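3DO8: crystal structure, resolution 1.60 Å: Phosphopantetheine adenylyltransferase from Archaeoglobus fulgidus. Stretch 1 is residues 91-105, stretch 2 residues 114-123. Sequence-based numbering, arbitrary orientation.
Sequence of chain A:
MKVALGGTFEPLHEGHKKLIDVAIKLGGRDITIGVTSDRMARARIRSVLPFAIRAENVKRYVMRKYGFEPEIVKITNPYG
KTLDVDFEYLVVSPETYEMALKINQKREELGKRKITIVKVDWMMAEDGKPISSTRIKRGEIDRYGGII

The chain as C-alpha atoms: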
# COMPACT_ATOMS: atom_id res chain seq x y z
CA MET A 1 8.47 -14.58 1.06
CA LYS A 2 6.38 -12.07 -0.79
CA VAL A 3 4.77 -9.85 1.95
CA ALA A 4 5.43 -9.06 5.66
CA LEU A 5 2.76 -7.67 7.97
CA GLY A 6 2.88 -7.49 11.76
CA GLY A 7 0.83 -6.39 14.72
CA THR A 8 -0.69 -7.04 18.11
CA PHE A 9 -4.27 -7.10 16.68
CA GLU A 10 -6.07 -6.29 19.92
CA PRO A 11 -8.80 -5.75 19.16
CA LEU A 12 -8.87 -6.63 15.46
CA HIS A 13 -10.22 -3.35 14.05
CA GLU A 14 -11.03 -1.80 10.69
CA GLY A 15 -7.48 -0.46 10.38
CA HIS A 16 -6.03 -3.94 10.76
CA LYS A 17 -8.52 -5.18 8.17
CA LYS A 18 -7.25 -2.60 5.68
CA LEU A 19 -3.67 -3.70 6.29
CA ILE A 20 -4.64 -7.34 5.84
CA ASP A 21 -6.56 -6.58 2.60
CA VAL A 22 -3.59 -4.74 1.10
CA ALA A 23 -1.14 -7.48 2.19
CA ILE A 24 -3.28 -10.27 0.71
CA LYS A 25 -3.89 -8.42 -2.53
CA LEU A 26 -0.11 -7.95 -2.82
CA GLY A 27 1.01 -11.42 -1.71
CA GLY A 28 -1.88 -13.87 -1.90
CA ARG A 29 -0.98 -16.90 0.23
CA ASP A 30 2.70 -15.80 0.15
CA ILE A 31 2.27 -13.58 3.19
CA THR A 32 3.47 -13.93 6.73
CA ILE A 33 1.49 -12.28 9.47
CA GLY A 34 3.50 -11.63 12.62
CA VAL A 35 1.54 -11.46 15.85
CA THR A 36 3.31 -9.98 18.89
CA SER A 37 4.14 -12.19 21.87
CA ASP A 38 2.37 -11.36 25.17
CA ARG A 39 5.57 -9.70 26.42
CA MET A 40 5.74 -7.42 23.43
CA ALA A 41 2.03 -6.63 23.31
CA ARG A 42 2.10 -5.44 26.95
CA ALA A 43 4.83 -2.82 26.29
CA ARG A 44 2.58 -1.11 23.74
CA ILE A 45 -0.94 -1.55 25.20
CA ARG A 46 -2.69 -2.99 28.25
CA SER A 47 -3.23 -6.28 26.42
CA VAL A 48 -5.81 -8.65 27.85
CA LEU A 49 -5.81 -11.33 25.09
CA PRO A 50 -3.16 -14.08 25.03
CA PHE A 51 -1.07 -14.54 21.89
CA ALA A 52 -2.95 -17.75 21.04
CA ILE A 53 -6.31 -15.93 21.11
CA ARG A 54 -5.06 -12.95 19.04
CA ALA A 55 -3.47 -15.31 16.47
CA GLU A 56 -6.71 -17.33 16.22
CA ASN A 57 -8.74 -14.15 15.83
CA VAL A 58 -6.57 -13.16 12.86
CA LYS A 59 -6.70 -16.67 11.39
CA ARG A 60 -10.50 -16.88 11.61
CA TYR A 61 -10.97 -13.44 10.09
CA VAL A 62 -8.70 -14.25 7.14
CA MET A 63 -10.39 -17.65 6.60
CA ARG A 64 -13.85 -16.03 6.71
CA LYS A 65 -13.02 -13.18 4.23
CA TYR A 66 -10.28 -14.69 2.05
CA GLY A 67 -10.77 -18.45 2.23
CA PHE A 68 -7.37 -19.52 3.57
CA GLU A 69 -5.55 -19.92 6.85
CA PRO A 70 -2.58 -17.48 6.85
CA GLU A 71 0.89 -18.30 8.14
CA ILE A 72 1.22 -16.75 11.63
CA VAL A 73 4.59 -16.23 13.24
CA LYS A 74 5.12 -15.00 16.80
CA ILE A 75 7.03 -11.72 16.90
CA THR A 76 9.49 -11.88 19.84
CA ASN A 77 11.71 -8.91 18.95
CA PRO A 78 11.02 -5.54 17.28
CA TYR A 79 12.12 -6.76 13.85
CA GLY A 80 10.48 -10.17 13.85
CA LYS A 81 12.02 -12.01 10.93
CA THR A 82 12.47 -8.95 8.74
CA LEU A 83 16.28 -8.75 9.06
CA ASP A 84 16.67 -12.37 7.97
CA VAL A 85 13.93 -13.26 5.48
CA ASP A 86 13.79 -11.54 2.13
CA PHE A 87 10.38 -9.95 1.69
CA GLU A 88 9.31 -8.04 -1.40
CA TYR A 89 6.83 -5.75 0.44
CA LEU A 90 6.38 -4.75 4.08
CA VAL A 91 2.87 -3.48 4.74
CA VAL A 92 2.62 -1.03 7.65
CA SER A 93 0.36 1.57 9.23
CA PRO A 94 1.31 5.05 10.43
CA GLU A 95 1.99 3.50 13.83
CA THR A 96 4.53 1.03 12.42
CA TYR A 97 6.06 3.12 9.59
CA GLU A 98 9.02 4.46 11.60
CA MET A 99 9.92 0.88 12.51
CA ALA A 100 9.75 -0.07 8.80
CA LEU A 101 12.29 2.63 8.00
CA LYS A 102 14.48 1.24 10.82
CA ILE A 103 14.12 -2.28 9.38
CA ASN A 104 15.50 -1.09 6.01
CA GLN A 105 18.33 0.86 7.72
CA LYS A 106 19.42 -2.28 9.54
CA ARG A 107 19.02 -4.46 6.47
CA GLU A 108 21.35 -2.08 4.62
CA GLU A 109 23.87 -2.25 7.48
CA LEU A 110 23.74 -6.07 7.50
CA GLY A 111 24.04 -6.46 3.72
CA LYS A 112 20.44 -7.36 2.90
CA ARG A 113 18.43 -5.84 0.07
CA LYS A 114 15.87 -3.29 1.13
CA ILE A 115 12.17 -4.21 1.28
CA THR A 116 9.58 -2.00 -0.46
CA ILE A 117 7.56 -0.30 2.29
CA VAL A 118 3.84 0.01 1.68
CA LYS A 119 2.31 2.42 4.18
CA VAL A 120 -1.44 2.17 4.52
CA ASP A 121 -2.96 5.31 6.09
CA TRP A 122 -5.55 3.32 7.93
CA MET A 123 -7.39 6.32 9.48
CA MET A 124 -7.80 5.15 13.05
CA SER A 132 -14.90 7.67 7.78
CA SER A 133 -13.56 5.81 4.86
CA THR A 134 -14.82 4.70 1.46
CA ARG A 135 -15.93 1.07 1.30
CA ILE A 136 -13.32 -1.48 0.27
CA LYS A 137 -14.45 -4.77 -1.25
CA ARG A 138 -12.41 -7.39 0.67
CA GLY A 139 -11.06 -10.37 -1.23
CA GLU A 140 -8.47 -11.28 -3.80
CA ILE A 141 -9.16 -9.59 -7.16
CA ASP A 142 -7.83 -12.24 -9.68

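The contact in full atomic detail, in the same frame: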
# COMPACT_ATOMS: atom_id res chain seq x y z
N VAL A 91 4.09 -4.25 4.65
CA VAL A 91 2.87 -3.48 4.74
C VAL A 91 2.73 -3.00 6.19
O VAL A 91 2.74 -3.82 7.11
CB VAL A 91 1.61 -4.30 4.34
CG1 VAL A 91 0.33 -3.46 4.65
CG2 VAL A 91 1.70 -4.66 2.87
N VAL A 92 2.62 -1.68 6.34
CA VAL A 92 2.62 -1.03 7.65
C VAL A 92 1.57 0.07 7.73
O VAL A 92 1.02 0.48 6.75
CB VAL A 92 4.03 -0.44 7.98
CG1 VAL A 92 5.01 -1.58 8.11
CG2 VAL A 92 4.46 0.57 6.97
N SER A 93 1.28 0.48 8.96
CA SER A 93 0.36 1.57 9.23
C SER A 93 1.18 2.77 9.67
O SER A 93 2.40 2.68 9.79
CB SER A 93 -0.57 1.17 10.36
OG SER A 93 0.11 1.18 11.58
N PRO A 94 0.53 3.91 9.91
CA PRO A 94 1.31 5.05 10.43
C PRO A 94 2.00 4.76 11.75
O PRO A 94 3.08 5.31 12.00
CB PRO A 94 0.25 6.16 10.57
CG PRO A 94 -0.80 5.79 9.54
CD PRO A 94 -0.87 4.28 9.61
N GLU A 95 1.44 3.84 12.53
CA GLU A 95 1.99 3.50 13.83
C GLU A 95 3.24 2.64 13.73
O GLU A 95 4.07 2.60 14.67
CB GLU A 95 0.95 2.74 14.67
CG GLU A 95 -0.24 3.58 15.09
CD GLU A 95 -1.22 2.81 15.98
OE1 GLU A 95 -0.91 1.66 16.39
OE2 GLU A 95 -2.30 3.36 16.29
N THR A 96 3.40 1.96 12.59
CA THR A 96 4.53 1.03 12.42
C THR A 96 5.50 1.48 11.29
O THR A 96 6.49 0.81 10.99
CB THR A 96 4.03 -0.41 12.21
OG1 THR A 96 3.06 -0.45 11.15
CG2 THR A 96 3.37 -0.94 13.49
N TYR A 97 5.24 2.64 10.71
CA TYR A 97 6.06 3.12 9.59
C TYR A 97 7.50 3.48 10.01
O TYR A 97 8.46 3.15 9.31
CB TYR A 97 5.37 4.30 8.92
CG TYR A 97 6.11 4.91 7.76
CD1 TYR A 97 6.36 4.22 6.59
CD2 TYR A 97 6.57 6.20 7.84
CE1 TYR A 97 7.05 4.78 5.54
CE2 TYR A 97 7.26 6.77 6.80
CZ TYR A 97 7.49 6.07 5.64
OH TYR A 97 8.17 6.66 4.61
N GLU A 98 7.66 4.14 11.16
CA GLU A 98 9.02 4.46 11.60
C GLU A 98 9.83 3.18 11.78
O GLU A 98 11.03 3.15 11.45
CB GLU A 98 8.98 5.29 12.88
CG GLU A 98 8.56 6.72 12.59
CD GLU A 98 8.22 7.52 13.86
OE1 GLU A 98 7.23 7.18 14.53
OE2 GLU A 98 8.95 8.49 14.16
N MET A 99 9.20 2.13 12.29
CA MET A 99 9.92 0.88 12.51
C MET A 99 10.29 0.26 11.16
O MET A 99 11.37 -0.33 11.02
CB MET A 99 9.14 -0.11 13.37
CG MET A 99 9.91 -1.41 13.68
SD MET A 99 11.29 -1.20 14.86
CE MET A 99 12.47 -2.42 14.26
N ALA A 100 9.41 0.39 10.17
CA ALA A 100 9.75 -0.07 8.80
C ALA A 100 11.00 0.62 8.26
O ALA A 100 11.86 -0.00 7.65
CB ALA A 100 8.60 0.21 7.86
N LEU A 101 11.09 1.93 8.45
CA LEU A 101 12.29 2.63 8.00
C LEU A 101 13.53 2.09 8.71
O LEU A 101 14.58 1.91 8.10
CB LEU A 101 12.18 4.12 8.22
CG LEU A 101 11.05 4.80 7.41
CD1 LEU A 101 10.93 6.26 7.90
CD2 LEU A 101 11.27 4.70 5.90
N LYS A 102 13.39 1.82 10.00
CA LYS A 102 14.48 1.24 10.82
C LYS A 102 14.90 -0.16 10.31
O LYS A 102 16.11 -0.50 10.23
CB LYS A 102 14.09 1.20 12.30
CG LYS A 102 15.13 0.63 13.24
CD LYS A 102 16.32 1.51 13.33
CE LYS A 102 17.10 1.24 14.62
NZ LYS A 102 18.21 2.22 14.74
N ILE A 103 13.90 -0.96 9.99
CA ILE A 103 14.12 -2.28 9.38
C ILE A 103 15.02 -2.16 8.13
O ILE A 103 16.01 -2.87 8.00
CB ILE A 103 12.80 -3.01 9.09
CG1 ILE A 103 12.15 -3.51 10.41
CG2 ILE A 103 13.02 -4.16 8.12
CD1 ILE A 103 10.64 -3.85 10.35
N ASN A 104 14.70 -1.24 7.22
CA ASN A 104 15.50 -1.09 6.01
C ASN A 104 16.90 -0.55 6.32
O ASN A 104 17.87 -0.96 5.69
CB ASN A 104 14.81 -0.22 4.95
CG ASN A 104 13.91 -1.03 4.06
OD1 ASN A 104 14.06 -2.28 3.98
ND2 ASN A 104 13.00 -0.37 3.35
N GLN A 105 17.01 0.32 7.33
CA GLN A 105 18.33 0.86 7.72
C GLN A 105 19.23 -0.27 8.18
O GLN A 105 20.39 -0.39 7.73
CB GLN A 105 18.20 1.92 8.80
CG GLN A 105 17.64 3.20 8.29
CD GLN A 105 17.21 4.17 9.37
OE1 GLN A 105 17.35 3.89 10.57
NE2 GLN A 105 16.69 5.32 8.95
N LYS A 114 16.98 -3.97 0.51
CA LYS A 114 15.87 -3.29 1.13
C LYS A 114 14.54 -3.93 0.69
O LYS A 114 14.44 -4.58 -0.37
CB LYS A 114 15.94 -1.78 0.85
CG LYS A 114 17.01 -1.07 1.73
CD LYS A 114 17.10 0.42 1.43
CE LYS A 114 18.04 1.13 2.33
NZ LYS A 114 17.77 0.87 3.79
N ILE A 115 13.56 -3.80 1.55
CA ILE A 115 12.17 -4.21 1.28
C ILE A 115 11.37 -2.97 0.85
O ILE A 115 11.57 -1.89 1.41
CB ILE A 115 11.52 -4.81 2.57
CG1 ILE A 115 12.37 -5.95 3.19
CG2 ILE A 115 10.08 -5.27 2.30
CD1 ILE A 115 11.94 -6.32 4.56
N THR A 116 10.46 -3.12 -0.10
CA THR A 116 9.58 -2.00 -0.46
C THR A 116 8.51 -1.80 0.63
O THR A 116 7.71 -2.69 0.87
CB THR A 116 8.92 -2.20 -1.83
OG1 THR A 116 9.95 -2.24 -2.82
CG2 THR A 116 8.00 -1.02 -2.16
N ILE A 117 8.52 -0.62 1.25
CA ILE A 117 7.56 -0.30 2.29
C ILE A 117 6.29 0.23 1.66
O ILE A 117 6.31 1.18 0.81
CB ILE A 117 8.12 0.72 3.31
CG1 ILE A 117 9.40 0.16 3.97
CG2 ILE A 117 7.08 1.10 4.36
CD1 ILE A 117 10.18 1.16 4.81
N VAL A 118 5.19 -0.36 2.12
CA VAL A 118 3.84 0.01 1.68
C VAL A 118 3.08 0.50 2.92
O VAL A 118 2.72 -0.28 3.78
CB VAL A 118 3.11 -1.19 0.99
CG1 VAL A 118 1.67 -0.77 0.58
CG2 VAL A 118 3.98 -1.72 -0.16
N LYS A 119 2.92 1.82 3.02
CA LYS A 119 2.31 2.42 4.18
C LYS A 119 0.85 2.65 3.90
O LYS A 119 0.49 3.37 2.97
CB LYS A 119 2.95 3.77 4.49
CG LYS A 119 2.44 4.42 5.75
CD LYS A 119 2.97 5.83 5.82
CE LYS A 119 2.52 6.55 7.07
NZ LYS A 119 1.95 7.90 6.74
N VAL A 120 0.01 2.03 4.69
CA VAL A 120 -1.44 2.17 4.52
C VAL A 120 -1.91 3.15 5.58
O VAL A 120 -1.79 2.88 6.79
CB VAL A 120 -2.11 0.83 4.69
CG1 VAL A 120 -3.65 0.92 4.58
CG2 VAL A 120 -1.48 -0.20 3.70
N ASP A 121 -2.42 4.30 5.15
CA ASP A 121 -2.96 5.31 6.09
C ASP A 121 -4.35 4.85 6.50
O ASP A 121 -5.36 5.12 5.85
CB ASP A 121 -2.98 6.70 5.46
CG ASP A 121 -1.64 7.44 5.55
OD1 ASP A 121 -0.61 6.89 6.01
OD2 ASP A 121 -1.63 8.62 5.17
N TRP A 122 -4.37 4.10 7.57
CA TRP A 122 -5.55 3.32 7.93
C TRP A 122 -6.63 4.09 8.67
O TRP A 122 -7.64 3.48 9.05
CB TRP A 122 -5.09 2.08 8.72
CG TRP A 122 -4.54 2.36 10.10
CD1 TRP A 122 -4.33 3.58 10.69
CD2 TRP A 122 -4.10 1.38 11.04
NE1 TRP A 122 -3.80 3.41 11.96
CE2 TRP A 122 -3.67 2.07 12.20
CE3 TRP A 122 -4.03 -0.01 11.02
CZ2 TRP A 122 -3.18 1.41 13.32
CZ3 TRP A 122 -3.56 -0.67 12.14
CH2 TRP A 122 -3.13 0.04 13.27
N MET A 123 -6.39 5.38 8.91
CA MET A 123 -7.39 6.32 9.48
C MET A 123 -8.11 5.82 10.73
O MET A 123 -9.36 5.76 10.79
CB MET A 123 -8.36 6.73 8.39
CG MET A 123 -7.65 7.50 7.27
SD MET A 123 -8.70 7.90 5.88
CE MET A 123 -9.31 6.31 5.36

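The two stretches meet first as neighbouring parallel strands and then as a helix packed over the second strand, the axes of helix 97-105 and strand 116-121 running antiparallel at 179° with a closest approach of 9.5 Å. In the strand pairing, Val-92 uses both its backbone polar groups: its N donates to Val-118 O (2.9 Å), and its O accepts from Val-120 N (2.8 Å), both nearly linear. Val-91 and Val-118, paired in register, both have chi1 t and send their side chains to the same face of the sheet, where Val-91 CG1 also reaches Val-120 CG2 (3.8 Å). Val-92, with chi1 m, lies on the other face with Lys-119 and places CG2 3.7 Å from Ile-117 CG2.

Ile-117 points toward the helix, and its m,t conformation extends CD1 to the helix, 3.6 Å from Ala-100 CB and 3.9 Å from Leu-101 CD2. Ala-100 CB itself points toward the strand. Leu-101 has its CA-to-CB bond directed away, yet its m,t rotamer brings the end of the chain back to Ile-117.

Tyr-97, with chi1 t, meets two neighbours in different ways. Ile-117 CG2 sits at the ring edge, 3.9 Å from Tyr-97 CE1, whereas Lys-119 crosses one face, its CD 3.8 Å from Tyr-97 CG. The first three chi angles of Lys-119 are t, so its aliphatic chain is extended as it passes the ring; chi4, off a well at -131°, accompanies an NZ position 2.8 Å from Asp-121 OD1, in a salt bridge to the residue two positions further along the chain.

Two turns further along the helix, Asn-104 acts as a two-pronged clamp on the backbone of Ile-115. With chi1 m and chi2 -19°, its amide accepts through OD1 from Ile-115 N (2.9 Å) and donates through ND2 to Ile-115 O (2.8 Å). Lys-114 starts sideways, but its extended chain, turned at chi4 to m, delivers NZ to Asn-104 O (2.6 Å), a hydrogen bond to the helix backbone.

Trp-122, in chi1 p, covers the loop between strand and helix. Ser-93 CB lies 3.6 Å from Trp-122 CD2, almost directly above the six-membered ring, and Pro-94 CD lies over the five-membered ring, 3.7 Å from Trp-122 CD1. Glu-95 CD approaches the ring edge instead, 3.6 Å from Trp-122 CZ2. The loop is braced internally by Thr-96, whose p rotamer lets OG1 accept from Ser-93 N (3.0 Å).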